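Local coordinates for protein putative tetrapyrrole (Corrin/porphyrin) methylase (Bacteroides fragilis, PDB 3FFY) that probably methylates the 2'-hydroxyl of the ribose of cytidine 1402 in 16S rRNA, using S-adenosyl-L-methionine as methyl donor, at residues L26-V40 with T58-R70. Residues are numbered along the deposited sequence; the frame is centred on the assembly and turned at random. Where two conformers were deposited one is given.
Sequences LPQKKGRMTKLKSLV and TLTQFAEYFGPER. With SO4 (sulfate ion), chain B.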
ATOM      1  N   LEU A  26       8.256 -20.714   1.756  1.00 33.52           N
ATOM      2  CA  LEU A  26       8.463 -21.694   2.819  1.00 33.59           C
ATOM      3  C   LEU A  26       8.529 -23.094   2.255  1.00 34.23           C
ATOM      4  O   LEU A  26       7.889 -23.426   1.235  1.00 35.25           O
ATOM      5  CB  LEU A  26       7.313 -21.658   3.794  1.00 33.68           C
ATOM      6  CG  LEU A  26       7.313 -20.622   4.893  1.00 33.20           C
ATOM      7  CD1 LEU A  26       5.851 -20.542   5.362  1.00 36.20           C
ATOM      8  CD2 LEU A  26       8.202 -21.098   6.047  1.00 32.50           C
ATOM      9  N   PRO A  27       9.310 -23.938   2.898  1.00 34.57           N
ATOM     10  CA  PRO A  27       9.225 -25.332   2.581  1.00 35.09           C
ATOM     11  C   PRO A  27       7.797 -25.814   2.776  1.00 36.30           C
ATOM     12  O   PRO A  27       7.151 -25.425   3.742  1.00 35.21           O
ATOM     13  CB  PRO A  27      10.142 -25.971   3.613  1.00 35.50           C
ATOM     14  CG  PRO A  27      11.097 -24.901   3.989  1.00 34.58           C
ATOM     15  CD  PRO A  27      10.314 -23.646   3.927  1.00 34.91           C
ATOM     16  N   GLN A  28       7.304 -26.630   1.852  1.00 37.73           N
ATOM     17  CA  GLN A  28       5.937 -27.138   1.927  1.00 39.52           C
ATOM     18  C   GLN A  28       5.812 -28.227   2.968  1.00 39.81           C
ATOM     19  O   GLN A  28       4.744 -28.392   3.569  1.00 39.69           O
ATOM     20  CB  GLN A  28       5.483 -27.699   0.570  1.00 39.99           C
ATOM     21  CG  GLN A  28       5.199 -26.633  -0.475  1.00 43.53           C
ATOM     22  CD  GLN A  28       3.910 -25.848  -0.183  1.00 48.49           C
ATOM     23  OE1 GLN A  28       2.802 -26.396  -0.327  1.00 52.84           O
ATOM     24  NE2 GLN A  28       4.046 -24.560   0.210  1.00 50.52           N
ATOM     25  N   LYS A  29       6.897 -28.987   3.149  1.00 40.61           N
ATOM     26  CA  LYS A  29       6.894 -30.165   4.023  1.00 41.09           C
ATOM     27  C   LYS A  29       8.235 -30.247   4.771  1.00 40.45           C
ATOM     28  O   LYS A  29       8.511 -29.430   5.653  1.00 39.95           O
ATOM     29  CB  LYS A  29       6.581 -31.453   3.216  1.00 41.96           C
ATOM     30  CG  LYS A  29       5.197 -31.480   2.471  1.00 45.16           C
ATOM     31  CD  LYS A  29       5.174 -32.444   1.217  1.00 49.12           C
ATOM     32  CE  LYS A  29       4.749 -31.715  -0.119  1.00 51.23           C
ATOM     33  NZ  LYS A  29       5.885 -31.115  -0.957  1.00 51.93           N
ATOM     34  N   LYS A  30       9.079 -31.214   4.424  1.00 39.88           N
ATOM     35  CA  LYS A  30      10.389 -31.316   5.062  1.00 39.77           C
ATOM     36  C   LYS A  30      11.070 -29.936   5.121  1.00 38.48           C
ATOM     37  O   LYS A  30      11.064 -29.184   4.134  1.00 37.97           O
ATOM     38  CB  LYS A  30      11.270 -32.367   4.346  1.00 40.32           C
ATOM     39  CG  LYS A  30      11.696 -33.562   5.235  1.00 42.94           C
ATOM     40  CD  LYS A  30      13.188 -33.486   5.710  1.00 46.75           C
ATOM     41  CE  LYS A  30      13.695 -32.007   5.901  1.00 49.01           C
ATOM     42  NZ  LYS A  30      14.796 -31.793   6.910  1.00 50.93           N
ATOM     43  N   GLY A  31      11.593 -29.601   6.304  1.00 37.13           N
ATOM     44  CA  GLY A  31      12.326 -28.361   6.528  1.00 36.13           C
ATOM     45  C   GLY A  31      11.466 -27.180   6.956  1.00 35.68           C
ATOM     46  O   GLY A  31      12.005 -26.140   7.309  1.00 36.26           O
ATOM     47  N   ARG A  32      10.139 -27.330   6.942  1.00 34.49           N
ATOM     48  CA  ARG A  32       9.225 -26.187   7.155  1.00 33.72           C
ATOM     49  C   ARG A  32       9.148 -25.702   8.580  1.00 33.16           C
ATOM     50  O   ARG A  32       9.262 -24.502   8.831  1.00 31.68           O
ATOM     51  CB  ARG A  32       7.830 -26.555   6.716  1.00 33.41           C
ATOM     52  CG  ARG A  32       6.834 -25.436   6.879  1.00 33.36           C
ATOM     53  CD  ARG A  32       5.484 -25.966   6.497  1.00 32.83           C
ATOM     54  NE  ARG A  32       4.477 -24.926   6.518  1.00 32.43           N
ATOM     55  CZ  ARG A  32       4.148 -24.134   5.505  1.00 32.98           C
ATOM     56  NH1 ARG A  32       4.740 -24.229   4.334  1.00 30.79           N
ATOM     57  NH2 ARG A  32       3.188 -23.228   5.681  1.00 35.57           N
HETATM   58  N   MSE A  33       8.898 -26.641   9.497  1.00 33.74           N
HETATM   59  CA  MSE A  33       8.891 -26.332  10.930  1.00 34.41           C
HETATM   60  C   MSE A  33      10.258 -25.809  11.353  1.00 34.31           C
HETATM   61  O   MSE A  33      10.343 -24.809  12.072  1.00 34.08           O
HETATM   62  CB  MSE A  33       8.486 -27.529  11.778  1.00 35.01           C
HETATM   63  CG  MSE A  33       7.129 -28.112  11.382  1.00 38.10           C
HETATM   64 SE   MSE A  33       5.658 -26.822  11.047  0.55 47.99          SE
HETATM   65  CE  MSE A  33       4.731 -26.726  12.811  1.00 42.73           C
ATOM     66  N   THR A  34      11.328 -26.431  10.862  1.00 33.93           N
ATOM     67  CA  THR A  34      12.668 -25.914  11.116  1.00 33.68           C
ATOM     68  C   THR A  34      12.843 -24.467  10.677  1.00 33.77           C
ATOM     69  O   THR A  34      13.285 -23.649  11.459  1.00 34.34           O
ATOM     70  CB  THR A  34      13.704 -26.744  10.412  1.00 33.91           C
ATOM     71  OG1 THR A  34      13.519 -28.109  10.803  1.00 33.79           O
ATOM     72  CG2 THR A  34      15.123 -26.259  10.786  1.00 33.60           C
ATOM     73  N   LYS A  35      12.509 -24.151   9.431  1.00 33.30           N
ATOM     74  CA  LYS A  35      12.568 -22.781   8.982  1.00 33.74           C
ATOM     75  C   LYS A  35      11.751 -21.864   9.887  1.00 33.44           C
ATOM     76  O   LYS A  35      12.207 -20.787  10.227  1.00 33.78           O
ATOM     77  CB  LYS A  35      12.052 -22.644   7.549  1.00 34.16           C
ATOM     78  CG  LYS A  35      12.197 -21.242   6.982  1.00 34.69           C
ATOM     79  CD  LYS A  35      13.660 -20.875   6.680  1.00 37.50           C
ATOM     80  CE  LYS A  35      13.874 -19.363   6.628  1.00 38.77           C
ATOM     81  NZ  LYS A  35      15.105 -18.956   5.898  1.00 39.43           N
ATOM     82  N   LEU A  36      10.540 -22.269  10.261  1.00 33.31           N
ATOM     83  CA  LEU A  36       9.660 -21.380  11.056  1.00 33.20           C
ATOM     84  C   LEU A  36      10.282 -21.129  12.415  1.00 33.27           C
ATOM     85  O   LEU A  36      10.412 -19.980  12.885  1.00 32.50           O
ATOM     86  CB  LEU A  36       8.280 -22.013  11.241  1.00 33.24           C
ATOM     87  CG  LEU A  36       7.270 -21.966  10.083  1.00 33.71           C
ATOM     88  CD1 LEU A  36       5.975 -22.687  10.469  1.00 30.38           C
ATOM     89  CD2 LEU A  36       6.970 -20.536   9.699  1.00 35.20           C
ATOM     90  N   LYS A  37      10.661 -22.243  13.029  1.00 33.91           N
ATOM     91  CA  LYS A  37      11.333 -22.258  14.312  1.00 34.93           C
ATOM     92  C   LYS A  37      12.539 -21.328  14.238  1.00 34.53           C
ATOM     93  O   LYS A  37      12.820 -20.585  15.185  1.00 35.20           O
ATOM     94  CB  LYS A  37      11.804 -23.684  14.629  1.00 35.44           C
ATOM     95  CG  LYS A  37      11.708 -24.150  16.085  1.00 38.85           C
ATOM     96  CD  LYS A  37      12.504 -25.489  16.237  1.00 42.37           C
ATOM     97  CE  LYS A  37      12.864 -25.848  17.694  1.00 44.44           C
ATOM     98  NZ  LYS A  37      14.175 -26.604  17.786  1.00 44.52           N
ATOM     99  N   SER A  38      13.240 -21.357  13.099  1.00 34.01           N
ATOM    100  CA  SER A  38      14.474 -20.578  12.931  1.00 33.13           C
ATOM    101  C   SER A  38      14.210 -19.062  12.915  1.00 33.11           C
ATOM    102  O   SER A  38      15.090 -18.273  13.298  1.00 33.40           O
ATOM    103  CB  SER A  38      15.244 -21.018  11.671  1.00 33.27           C
ATOM    104  OG  SER A  38      15.045 -20.156  10.565  1.00 32.36           O
ATOM    105  N   LEU A  39      13.002 -18.643  12.524  1.00 31.99           N
ATOM    106  CA  LEU A  39      12.733 -17.198  12.351  1.00 31.64           C
ATOM    107  C   LEU A  39      12.176 -16.497  13.597  1.00 31.49           C
ATOM    108  O   LEU A  39      11.934 -15.263  13.601  1.00 30.89           O
ATOM    109  CB  LEU A  39      11.792 -16.992  11.184  1.00 31.08           C
ATOM    110  CG  LEU A  39      12.406 -17.339   9.847  1.00 31.25           C
ATOM    111  CD1 LEU A  39      11.271 -17.345   8.820  1.00 29.86           C
ATOM    112  CD2 LEU A  39      13.570 -16.367   9.469  1.00 30.07           C
ATOM    113  N   VAL A  40      12.003 -17.284  14.657  1.00 32.00           N
ATOM    114  CA  VAL A  40      11.312 -16.823  15.871  1.00 32.07           C
ATOM    115  C   VAL A  40      11.942 -15.590  16.554  1.00 32.18           C
ATOM    116  O   VAL A  40      11.201 -14.755  17.072  1.00 32.76           O
ATOM    117  CB  VAL A  40      11.080 -18.009  16.838  1.00 31.81           C
ATOM    118  CG1 VAL A  40      10.973 -17.530  18.259  1.00 32.26           C
ATOM    119  CG2 VAL A  40       9.823 -18.776  16.381  1.00 29.47           C
ATOM    120  N   THR A  58      -0.182 -20.841   6.096  1.00 27.71           N
ATOM    121  CA  THR A  58       1.041 -20.093   6.407  1.00 27.60           C
ATOM    122  C   THR A  58       0.776 -19.003   7.478  1.00 28.11           C
ATOM    123  O   THR A  58       1.542 -18.867   8.444  1.00 27.27           O
ATOM    124  CB  THR A  58       1.686 -19.503   5.134  1.00 27.44           C
ATOM    125  OG1 THR A  58       2.238 -20.582   4.376  1.00 26.69           O
ATOM    126  CG2 THR A  58       2.793 -18.525   5.497  1.00 25.13           C
ATOM    127  N   LEU A  59      -0.304 -18.231   7.294  1.00 28.30           N
ATOM    128  CA  LEU A  59      -0.662 -17.163   8.240  1.00 28.23           C
ATOM    129  C   LEU A  59      -1.005 -17.722   9.600  1.00 28.28           C
ATOM    130  O   LEU A  59      -0.616 -17.154  10.612  1.00 28.53           O
ATOM    131  CB  LEU A  59      -1.833 -16.332   7.735  1.00 27.28           C
ATOM    132  CG  LEU A  59      -1.556 -15.481   6.502  1.00 26.81           C
ATOM    133  CD1 LEU A  59      -2.856 -14.822   6.142  1.00 24.81           C
ATOM    134  CD2 LEU A  59      -0.475 -14.461   6.696  1.00 26.64           C
ATOM    135  N   THR A  60      -1.693 -18.869   9.617  1.00 28.71           N
ATOM    136  CA  THR A  60      -2.033 -19.525  10.868  1.00 28.44           C
ATOM    137  C   THR A  60      -0.766 -19.954  11.597  1.00 28.52           C
ATOM    138  O   THR A  60      -0.581 -19.687  12.780  1.00 27.89           O
ATOM    139  CB  THR A  60      -2.967 -20.709  10.644  1.00 28.70           C
ATOM    140  OG1 THR A  60      -4.136 -20.221   9.958  1.00 28.75           O
ATOM    141  CG2 THR A  60      -3.347 -21.279  11.958  1.00 25.24           C
ATOM    142  N   GLN A  61       0.138 -20.587  10.872  1.00 28.97           N
ATOM    143  CA  GLN A  61       1.376 -21.027  11.511  1.00 28.94           C
ATOM    144  C   GLN A  61       2.252 -19.842  11.925  1.00 28.90           C
ATOM    145  O   GLN A  61       2.933 -19.903  12.942  1.00 29.44           O
ATOM    146  CB  GLN A  61       2.125 -21.976  10.584  1.00 29.34           C
ATOM    147  CG  GLN A  61       1.299 -23.217  10.286  1.00 28.42           C
ATOM    148  CD  GLN A  61       2.070 -24.263   9.498  1.00 29.16           C
ATOM    149  OE1 GLN A  61       2.496 -24.025   8.368  1.00 25.52           O
ATOM    150  NE2 GLN A  61       2.255 -25.430  10.099  1.00 29.32           N
ATOM    151  N   PHE A  62       2.272 -18.789  11.118  1.00 28.56           N
ATOM    152  CA  PHE A  62       2.923 -17.546  11.512  1.00 28.81           C
ATOM    153  C   PHE A  62       2.365 -17.072  12.879  1.00 28.93           C
ATOM    154  O   PHE A  62       3.136 -16.668  13.791  1.00 27.95           O
ATOM    155  CB  PHE A  62       2.722 -16.453  10.430  1.00 28.55           C
ATOM    156  CG  PHE A  62       3.675 -16.535   9.238  1.00 29.53           C
ATOM    157  CD1 PHE A  62       4.521 -17.624   9.034  1.00 29.93           C
ATOM    158  CD2 PHE A  62       3.697 -15.504   8.289  1.00 27.73           C
ATOM    159  CE1 PHE A  62       5.369 -17.653   7.963  1.00 30.11           C
ATOM    160  CE2 PHE A  62       4.543 -15.538   7.245  1.00 27.58           C
ATOM    161  CZ  PHE A  62       5.370 -16.601   7.052  1.00 28.53           C
ATOM    162  N   ALA A  63       1.033 -17.113  13.045  1.00 28.90           N
ATOM    163  CA  ALA A  63       0.431 -16.717  14.337  1.00 28.71           C
ATOM    164  C   ALA A  63       0.924 -17.644  15.424  1.00 29.51           C
ATOM    165  O   ALA A  63       1.226 -17.218  16.536  1.00 28.85           O
ATOM    166  CB  ALA A  63      -1.122 -16.748  14.281  1.00 27.42           C
ATOM    167  N   GLU A  64       1.000 -18.934  15.126  1.00 30.68           N
ATOM    168  CA  GLU A  64       1.440 -19.870  16.164  1.00 30.92           C
ATOM    169  C   GLU A  64       2.885 -19.574  16.580  1.00 31.52           C
ATOM    170  O   GLU A  64       3.186 -19.548  17.760  1.00 31.63           O
ATOM    171  CB  GLU A  64       1.286 -21.304  15.694  1.00 30.78           C
ATOM    172  CG  GLU A  64      -0.134 -21.718  15.436  1.00 31.60           C
ATOM    173  CD  GLU A  64      -0.208 -23.102  14.850  1.00 33.54           C
ATOM    174  OE1 GLU A  64       0.827 -23.635  14.430  1.00 37.00           O
ATOM    175  OE2 GLU A  64      -1.283 -23.689  14.803  1.00 36.53           O
ATOM    176  N   TYR A  65       3.770 -19.319  15.611  1.00 32.08           N
ATOM    177  CA  TYR A  65       5.221 -19.097  15.875  1.00 32.19           C
ATOM    178  C   TYR A  65       5.608 -17.660  16.265  1.00 31.99           C
ATOM    179  O   TYR A  65       6.530 -17.461  17.056  1.00 32.62           O
ATOM    180  CB  TYR A  65       6.061 -19.483  14.638  1.00 32.80           C
ATOM    181  CG  TYR A  65       6.305 -20.951  14.506  1.00 33.81           C
ATOM    182  CD1 TYR A  65       5.337 -21.798  13.986  1.00 34.93           C
ATOM    183  CD2 TYR A  65       7.507 -21.511  14.962  1.00 37.88           C
ATOM    184  CE1 TYR A  65       5.562 -23.166  13.896  1.00 36.32           C
ATOM    185  CE2 TYR A  65       7.751 -22.890  14.873  1.00 36.95           C
ATOM    186  CZ  TYR A  65       6.782 -23.704  14.339  1.00 36.48           C
ATOM    187  OH  TYR A  65       7.040 -25.039  14.249  1.00 39.42           O
ATOM    188  N   PHE A  66       4.941 -16.667  15.699  1.00 30.64           N
ATOM    189  CA  PHE A  66       5.310 -15.291  15.954  1.00 30.73           C
ATOM    190  C   PHE A  66       4.327 -14.566  16.847  1.00 30.00           C
ATOM    191  O   PHE A  66       4.640 -13.476  17.346  1.00 30.53           O
ATOM    192  CB  PHE A  66       5.462 -14.552  14.631  1.00 30.75           C
ATOM    193  CG  PHE A  66       6.401 -15.227  13.706  1.00 33.30           C
ATOM    194  CD1 PHE A  66       7.750 -15.330  14.026  1.00 38.07           C
ATOM    195  CD2 PHE A  66       5.945 -15.841  12.562  1.00 34.89           C
ATOM    196  CE1 PHE A  66       8.624 -16.003  13.185  1.00 38.78           C
ATOM    197  CE2 PHE A  66       6.813 -16.529  11.715  1.00 36.08           C
ATOM    198  CZ  PHE A  66       8.145 -16.603  12.023  1.00 37.63           C
ATOM    199  N   GLY A  67       3.137 -15.142  17.032  1.00 29.20           N
ATOM    200  CA  GLY A  67       2.109 -14.543  17.887  1.00 28.23           C
ATOM    201  C   GLY A  67       1.034 -13.881  17.044  1.00 28.08           C
ATOM    202  O   GLY A  67       1.363 -13.219  16.055  1.00 27.53           O
ATOM    203  N   PRO A  68      -0.261 -14.044  17.416  1.00 28.45           N
ATOM    204  CA  PRO A  68      -1.374 -13.499  16.558  1.00 29.18           C
ATOM    205  C   PRO A  68      -1.384 -11.961  16.408  1.00 28.87           C
ATOM    206  O   PRO A  68      -1.995 -11.415  15.493  1.00 29.07           O
ATOM    207  CB  PRO A  68      -2.667 -13.982  17.254  1.00 29.15           C
ATOM    208  CG  PRO A  68      -2.243 -14.520  18.573  1.00 30.05           C
ATOM    209  CD  PRO A  68      -0.762 -14.870  18.514  1.00 28.71           C
ATOM    210  N   GLU A  69      -0.696 -11.289  17.313  1.00 28.49           N
ATOM    211  CA  GLU A  69      -0.656  -9.825  17.329  0.50 28.51           C
ATOM    212  C   GLU A  69       0.458  -9.266  16.417  1.00 27.77           C
ATOM    213  O   GLU A  69       0.549  -8.051  16.220  1.00 26.70           O
ATOM    214  CB  GLU A  69      -0.478  -9.293  18.770  0.50 28.65           C
ATOM    215  CG  GLU A  69      -0.429 -10.366  19.891  0.50 31.33           C
ATOM    216  CD  GLU A  69       0.828 -11.282  19.753  0.50 32.96           C
ATOM    217  OE1 GLU A  69       0.671 -12.481  19.487  0.50 29.00           O
ATOM    218  OE2 GLU A  69       1.979 -10.788  19.858  0.50 39.12           O
ATOM    219  N   ARG A  70       1.295 -10.129  15.851  1.00 28.18           N
ATOM    220  CA  ARG A  70       2.381  -9.646  14.982  1.00 27.66           C
ATOM    221  C   ARG A  70       1.815  -9.000  13.742  1.00 28.73           C
ATOM    222  O   ARG A  70       0.937  -9.560  13.069  1.00 29.54           O
ATOM    223  CB  ARG A  70       3.311 -10.762  14.563  1.00 28.19           C
ATOM    224  CG  ARG A  70       4.617 -10.317  13.844  1.00 27.48           C
ATOM    225  CD  ARG A  70       5.625  -9.609  14.807  1.00 29.19           C
ATOM    226  NE  ARG A  70       6.239 -10.491  15.782  1.00 29.73           N
ATOM    227  CZ  ARG A  70       7.294 -11.296  15.574  1.00 31.41           C
ATOM    228  NH1 ARG A  70       7.721 -12.061  16.574  1.00 32.65           N
ATOM    229  NH2 ARG A  70       7.922 -11.366  14.399  1.00 29.76           N
TER
HETATM  230  S   SO4 B 225      10.603 -30.211   9.594  0.80 49.59           S
HETATM  231  O1  SO4 B 225       9.289 -29.544   9.164  0.80 49.87           O
HETATM  232  O2  SO4 B 225      11.204 -31.003   8.436  0.80 45.43           O
HETATM  233  O3  SO4 B 225      10.358 -30.828  10.945  0.80 49.16           O
HETATM  234  O4  SO4 B 225      11.665 -29.155   9.943  0.80 45.59           O
HETATM  235  O   HOH W   1      10.419 -12.693  14.425  1.00 26.10           O
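Gln61 OE1 takes two hydrogen bonds from the side of the Arg32 guanidinium, one from NE and one from NH2, both 2.9 Å long. This joins helix 32-38 to helix 55-66 in the C-terminal α/β part of a tetrapyrrole-methylase-like methyltransferase. The axes of segments 32-38 and 58-66 cross at -47° and approach to 10.1 Å. The amide and guanidinium planes are nearly coplanar. NE lies on a lone pair of OE1, in the carbonyl plane, while NH2 approaches nearly in line with the Gln61 CD-OE1 bond, though its own N-H is bent, at 144°. Arg32 reaches this place through an extended chain, with CG anti to the backbone N (chi1 -179°). NH2 also donates to Thr58 OG1 at 3.1 Å, and NH1 to the backbone oxygen of Pro27. The guanidinium is thus fixed by bonds at all three nitrogens. Glu50 also hydrogen-bonds Thr58 OG1, which helps place the hydroxyl.

Beyond this polar end the interface is largely apolar. Leu36 CB sits over the centre of the Tyr65 ring in a CH-pi contact, 3.6 Å from the centroid. Leu36 CD2 turns instead to the edge of the Phe62 ring, 3.7 Å from CE1. The selenomethionine Met33 brings CE to the Tyr65 edge near OH, and Val40 CG2 meets the same ring at its edge near CD2. Phe66 packs against Leu39, whose CB lies 3.8 Å from CZ.

At the start of helix 32-38, backbone N-H groups of Gly31, Met33 and Thr34 bind a sulfate, probably from the crystallisation liquor. At the other end, a water bridges Leu39 O and Arg70 NH2, which also bonds Ala111 O; Phe66 CB covers the middle of one face of the Arg70 guanidinium, 3.8 Å from its plane.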